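Local coordinates for protein 3-oxo-tetronate kinase (PDB 5DMH) that catalyses the ATP-dependent phosphorylation of 3-oxo-tetronate to 3-oxo-tetronate 4-phosphate, releasing ADP, at residues M174-L179 and S348-V353; D317-A322 and K354-E359. One frame throughout, in Å; residues are numbered along the deposited sequence.

Overall arrangement
Both contacts use helix 350-360 and both touch the bound ADP, with centres about 13 Å apart on the same side of the chain's centre. Along the sequence the segments alternate: 174-179, 317-322, 348-353, 354-359. Contact 1 joins the loop between strand 167-168 and helix 187-193, in the sugar-binding N-terminal region, to the start of helix 350-360 in the nucleotide-binding C-terminal region. Contact 2 stays within the C-terminal region and packs helix 318-322 beside the later turns of that helix. A probable hydrogen bond from Gln357 NE2 to Pro178 O connects them directly. Helix 350-360 thus borders the nucleotide pocket where the two regions meet.

Contact 1: residues M174-L179 and S348-V353; sequences MEHHPL and SSPDEV. With ADP (adenosine-5'-diphosphate), chain C.
Pro178 and Val353 meet in the buried half of this contact, with Pro178 CB 4.0 Å from Val353 CG1. Val353 sits on the first turn of helix 350-360; its CG1 is anti to the backbone N (chi1 170°), which turns that methyl to the proline, while CG2 reaches 4.0 Å from C6 of the adenine. On segment 174-179, Pro178 CG lies 3.4 Å from the ribose O4' of ADP, so the proline touches both the valine and the nucleotide. Next to it, His177 NE2 donates to the beta-phosphate oxygen O3B of ADP over 2.6 Å, nearly straight at 174° and in the plane of the ring. The ring's rotation is also restrained from its other nitrogen: ND1 accepts from Leu179 N, which approaches tilted out of the ring plane, and also from Thr180 N. Pro178 CD lies against one face of the imidazole.

Toward solvent the contact is thinner: a single touch between exposed residues, His176 CB to Pro350 CB at 4.1 Å. A water bridges the backbones there, donating to Pro350 O and only weakly to His176 O. Direct contact buries a modest 136 Å² over both segments. The helix start carries a capping box: Ser349 N donates to Glu352 OE1 at 2.9 Å, and Glu352 N returns a weak bond to Ser349 OG. Arg315 forms a salt bridge with the same OE1 and also bonds Ser348 OG, so it holds both the capping glutamate and Ser348. Such a junction, a loop of the sugar-binding region meeting a capped helix of the nucleotide-binding region over one ADP, belongs to the interdomain nucleotide site of a four-carbon acid sugar kinase.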
# COMPACT_ATOMS: atom_id res chain seq x y z
N MSE A 174 14.29 1.39 7.76
CA MSE A 174 13.76 2.29 6.73
C MSE A 174 14.77 3.37 6.33
O MSE A 174 14.67 3.95 5.26
CB MSE A 174 12.43 2.94 7.16
CG MSE A 174 11.25 2.01 7.03
SE MSE A 174 11.01 1.33 5.19
CE MSE A 174 10.63 3.01 4.32
N GLU A 175 15.77 3.58 7.17
CA GLU A 175 16.82 4.51 6.82
C GLU A 175 17.61 3.98 5.64
O GLU A 175 18.38 4.72 5.05
CB GLU A 175 17.73 4.81 8.04
CG GLU A 175 18.59 3.68 8.48
CD GLU A 175 17.93 2.72 9.44
OE1 GLU A 175 16.68 2.59 9.48
OE2 GLU A 175 18.71 2.04 10.17
N HIS A 176 17.43 2.69 5.33
CA HIS A 176 18.09 2.07 4.18
C HIS A 176 17.15 1.71 3.02
O HIS A 176 17.53 0.96 2.12
CB HIS A 176 18.83 0.81 4.62
CG HIS A 176 19.91 1.08 5.60
ND1 HIS A 176 19.99 0.45 6.82
CD2 HIS A 176 20.96 1.94 5.55
CE1 HIS A 176 21.04 0.91 7.48
NE2 HIS A 176 21.65 1.81 6.73
N HIS A 177 15.93 2.22 3.02
CA HIS A 177 15.04 1.94 1.87
C HIS A 177 15.71 2.40 0.56
O HIS A 177 16.28 3.47 0.50
CB HIS A 177 13.68 2.60 2.05
CG HIS A 177 12.64 2.10 1.10
ND1 HIS A 177 12.53 2.60 -0.19
CD2 HIS A 177 11.70 1.13 1.19
CE1 HIS A 177 11.56 1.98 -0.82
NE2 HIS A 177 11.04 1.08 -0.01
N PRO A 178 15.63 1.59 -0.51
CA PRO A 178 16.36 1.95 -1.74
C PRO A 178 15.93 3.26 -2.41
O PRO A 178 16.77 3.95 -3.02
CB PRO A 178 16.04 0.79 -2.71
CG PRO A 178 15.41 -0.27 -1.88
CD PRO A 178 14.87 0.34 -0.63
N LEU A 179 14.65 3.57 -2.32
CA LEU A 179 14.04 4.73 -2.97
C LEU A 179 13.72 5.93 -2.07
O LEU A 179 13.91 7.07 -2.50
CB LEU A 179 12.73 4.30 -3.61
CG LEU A 179 12.72 3.79 -5.05
CD1 LEU A 179 13.99 3.15 -5.47
CD2 LEU A 179 11.50 2.88 -5.29
N SER A 348 18.16 -7.89 -2.14
CA SER A 348 19.59 -7.80 -1.84
C SER A 348 19.82 -7.02 -0.53
O SER A 348 18.93 -6.31 -0.06
CB SER A 348 20.33 -7.04 -2.94
OG SER A 348 20.21 -7.67 -4.21
N SER A 349 21.04 -7.09 0.01
CA SER A 349 21.38 -6.33 1.20
C SER A 349 21.51 -4.84 0.88
O SER A 349 21.72 -4.48 -0.26
CB SER A 349 22.68 -6.81 1.81
OG SER A 349 23.79 -6.52 0.98
N PRO A 350 21.44 -3.98 1.90
CA PRO A 350 21.59 -2.53 1.68
C PRO A 350 22.92 -2.16 1.03
O PRO A 350 23.01 -1.28 0.16
CB PRO A 350 21.46 -1.96 3.10
CG PRO A 350 20.55 -2.97 3.78
CD PRO A 350 21.02 -4.30 3.27
N ASP A 351 23.99 -2.85 1.42
CA ASP A 351 25.29 -2.58 0.81
C ASP A 351 25.28 -2.94 -0.69
O ASP A 351 25.86 -2.22 -1.52
CB ASP A 351 26.41 -3.35 1.52
CG ASP A 351 26.76 -2.77 2.90
OD1 ASP A 351 26.49 -1.58 3.17
OD2 ASP A 351 27.36 -3.51 3.71
N GLU A 352 24.63 -4.05 -1.04
CA GLU A 352 24.57 -4.47 -2.45
C GLU A 352 23.74 -3.51 -3.28
O GLU A 352 24.10 -3.17 -4.41
CB GLU A 352 23.99 -5.89 -2.57
CG GLU A 352 24.89 -6.97 -1.93
CD GLU A 352 24.21 -8.32 -1.72
OE1 GLU A 352 22.96 -8.39 -1.72
OE2 GLU A 352 24.92 -9.34 -1.50
N VAL A 353 22.61 -3.09 -2.73
CA VAL A 353 21.75 -2.11 -3.39
C VAL A 353 22.54 -0.81 -3.62
O VAL A 353 22.52 -0.25 -4.73
CB VAL A 353 20.50 -1.84 -2.56
CG1 VAL A 353 19.73 -0.65 -3.11
CG2 VAL A 353 19.62 -3.08 -2.54
PB ADP C . 8.92 -2.00 -0.66
O1B ADP C . 7.49 -2.51 -0.58
O2B ADP C . 9.87 -2.83 0.19
O3B ADP C . 9.04 -0.50 -0.43
PA ADP C . 9.16 -1.63 -3.56
O1A ADP C . 9.01 -2.67 -4.59
O2A ADP C . 8.14 -0.57 -3.35
O3A ADP C . 9.46 -2.39 -2.15
O5' ADP C . 10.51 -0.79 -3.78
C5' ADP C . 11.78 -1.43 -3.91
C4' ADP C . 12.58 -0.71 -4.99
O4' ADP C . 13.94 -1.08 -4.89
C3' ADP C . 12.11 -1.10 -6.39
O3' ADP C . 12.20 0.02 -7.29
C2' ADP C . 13.09 -2.16 -6.76
O2' ADP C . 13.13 -2.41 -8.15
C1' ADP C . 14.35 -1.60 -6.15
N9 ADP C . 15.34 -2.66 -5.99
C8 ADP C . 15.13 -3.93 -5.56
N7 ADP C . 16.27 -4.64 -5.57
C5 ADP C . 17.23 -3.80 -6.02
C6 ADP C . 18.66 -3.92 -6.29
N6 ADP C . 19.25 -5.11 -6.03
N1 ADP C . 19.32 -2.83 -6.73
C2 ADP C . 18.70 -1.66 -6.96
N3 ADP C . 17.38 -1.46 -6.75
C4 ADP C . 16.62 -2.50 -6.30
O HOH W 1 20.57 0.53 0.44

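Contact 2: residues D317-A322 and K354-E359. With ADP (adenosine-5'-diphosphate), chain C.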
# COMPACT_ATOMS: atom_id res chain seq x y z
N ASP A 317 20.25 -9.72 -11.49
CA ASP A 317 21.35 -8.77 -11.29
C ASP A 317 21.05 -7.50 -12.07
O ASP A 317 21.11 -7.50 -13.29
CB ASP A 317 22.65 -9.37 -11.81
CG ASP A 317 23.85 -8.45 -11.64
OD1 ASP A 317 23.68 -7.29 -11.20
OD2 ASP A 317 24.97 -8.90 -11.97
N PRO A 318 20.76 -6.40 -11.36
CA PRO A 318 20.43 -5.15 -12.07
C PRO A 318 21.52 -4.73 -13.06
O PRO A 318 21.25 -4.10 -14.08
CB PRO A 318 20.32 -4.13 -10.94
CG PRO A 318 19.95 -4.95 -9.73
CD PRO A 318 20.75 -6.21 -9.91
N LEU A 319 22.77 -5.08 -12.77
CA LEU A 319 23.86 -4.68 -13.65
C LEU A 319 23.78 -5.42 -14.98
O LEU A 319 24.15 -4.88 -16.02
CB LEU A 319 25.21 -4.88 -12.98
CG LEU A 319 25.45 -4.17 -11.64
CD1 LEU A 319 26.87 -4.46 -11.18
CD2 LEU A 319 25.21 -2.70 -11.77
N ALA A 320 23.30 -6.66 -14.95
CA ALA A 320 23.05 -7.44 -16.18
C ALA A 320 21.90 -6.85 -16.99
O ALA A 320 21.98 -6.79 -18.23
CB ALA A 320 22.77 -8.90 -15.85
N LEU A 321 20.85 -6.40 -16.31
CA LEU A 321 19.75 -5.70 -16.97
C LEU A 321 20.24 -4.46 -17.72
O LEU A 321 19.90 -4.26 -18.88
CB LEU A 321 18.65 -5.30 -15.95
CG LEU A 321 17.89 -6.47 -15.32
CD1 LEU A 321 16.96 -6.00 -14.22
CD2 LEU A 321 17.11 -7.29 -16.36
N ALA A 322 21.07 -3.65 -17.06
CA ALA A 322 21.61 -2.43 -17.66
C ALA A 322 22.52 -2.73 -18.84
O ALA A 322 22.55 -1.96 -19.78
CB ALA A 322 22.35 -1.59 -16.60
N LYS A 354 23.23 -0.35 -2.59
CA LYS A 354 24.00 0.88 -2.69
C LYS A 354 25.04 0.77 -3.80
O LYS A 354 25.27 1.75 -4.54
CB LYS A 354 24.67 1.25 -1.37
CG LYS A 354 23.77 1.99 -0.41
CD LYS A 354 23.65 3.47 -0.79
CE LYS A 354 22.77 4.23 0.20
NZ LYS A 354 22.33 5.57 -0.32
N ALA A 355 25.66 -0.40 -3.94
CA ALA A 355 26.66 -0.59 -4.99
C ALA A 355 26.04 -0.49 -6.39
O ALA A 355 26.61 0.10 -7.29
CB ALA A 355 27.41 -1.95 -4.81
N VAL A 356 24.88 -1.11 -6.57
CA VAL A 356 24.19 -1.08 -7.84
C VAL A 356 23.81 0.38 -8.16
O VAL A 356 23.98 0.87 -9.26
CB VAL A 356 22.90 -1.94 -7.77
CG1 VAL A 356 22.01 -1.67 -8.99
CG2 VAL A 356 23.23 -3.44 -7.65
N GLN A 357 23.30 1.08 -7.16
CA GLN A 357 22.83 2.43 -7.36
C GLN A 357 23.95 3.39 -7.70
O GLN A 357 23.75 4.28 -8.54
CB GLN A 357 22.05 2.91 -6.14
CG GLN A 357 20.73 2.17 -5.90
CD GLN A 357 20.04 2.67 -4.64
OE1 GLN A 357 20.72 3.12 -3.70
NE2 GLN A 357 18.72 2.61 -4.60
N ALA A 358 25.11 3.24 -7.07
CA ALA A 358 26.28 4.07 -7.38
C ALA A 358 26.66 3.93 -8.85
O ALA A 358 27.12 4.88 -9.47
CB ALA A 358 27.48 3.71 -6.49
N GLU A 359 26.46 2.75 -9.40
CA GLU A 359 26.83 2.50 -10.79
C GLU A 359 25.75 2.97 -11.78
O GLU A 359 26.07 3.56 -12.80
CB GLU A 359 27.14 1.02 -11.00
CG GLU A 359 27.45 0.63 -12.43
CD GLU A 359 28.90 0.88 -12.81
OE1 GLU A 359 29.53 1.82 -12.26
OE2 GLU A 359 29.41 0.14 -13.67
PB ADP C . 8.92 -2.00 -0.66
O1B ADP C . 7.49 -2.51 -0.58
O2B ADP C . 9.87 -2.83 0.19
O3B ADP C . 9.04 -0.50 -0.43
PA ADP C . 9.16 -1.63 -3.56
O1A ADP C . 9.01 -2.67 -4.59
O2A ADP C . 8.14 -0.57 -3.35
O3A ADP C . 9.46 -2.39 -2.15
O5' ADP C . 10.51 -0.79 -3.78
C5' ADP C . 11.78 -1.43 -3.91
C4' ADP C . 12.58 -0.71 -4.99
O4' ADP C . 13.94 -1.08 -4.89
C3' ADP C . 12.11 -1.10 -6.39
O3' ADP C . 12.20 0.02 -7.29
C2' ADP C . 13.09 -2.16 -6.76
O2' ADP C . 13.13 -2.41 -8.15
C1' ADP C . 14.35 -1.60 -6.15
N9 ADP C . 15.34 -2.66 -5.99
C8 ADP C . 15.13 -3.93 -5.56
N7 ADP C . 16.27 -4.64 -5.57
C5 ADP C . 17.23 -3.80 -6.02
C6 ADP C . 18.66 -3.92 -6.29
N6 ADP C . 19.25 -5.11 -6.03
N1 ADP C . 19.32 -2.83 -6.73
C2 ADP C . 18.70 -1.66 -6.96
N3 ADP C . 17.38 -1.46 -6.75
C4 ADP C . 16.62 -2.50 -6.30
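The short helical segments 318-322 and 354-359 run nearly parallel, 22° between their directions, with axes 10.7 Å apart at closest approach and Leu319 and Val356 as the nearest CA pair. Across this gap Pro318 CB meets Val356 CG1 at 3.6 Å. The chi1 of Val356, 167°, sets CG1 opposite the backbone N and brings that methyl to the proline and the base at once; CG1 is also 3.7 Å from the adenine N1 of ADP. Pro318 CG lies 3.7 Å from the same N1. Together the two side chains form an apolar wall of the adenine pocket in the nucleotide-binding region, and helix 362-382 touches both, Val369 against Pro318 and Ala365 against Val356. Farther from the nucleotide, Leu319 CD2 reaches Glu359 CG at 4.1 Å, the two side chains crossing at about a right angle; here the aliphatic part of the glutamate does the touching. Helix 318-322 begins at Asp317, an N-cap whose OD1 accepts from Leu319 N over 2.9 Å. The donor comes from above the carboxylate plane, 54° out of it, and the bond is bent.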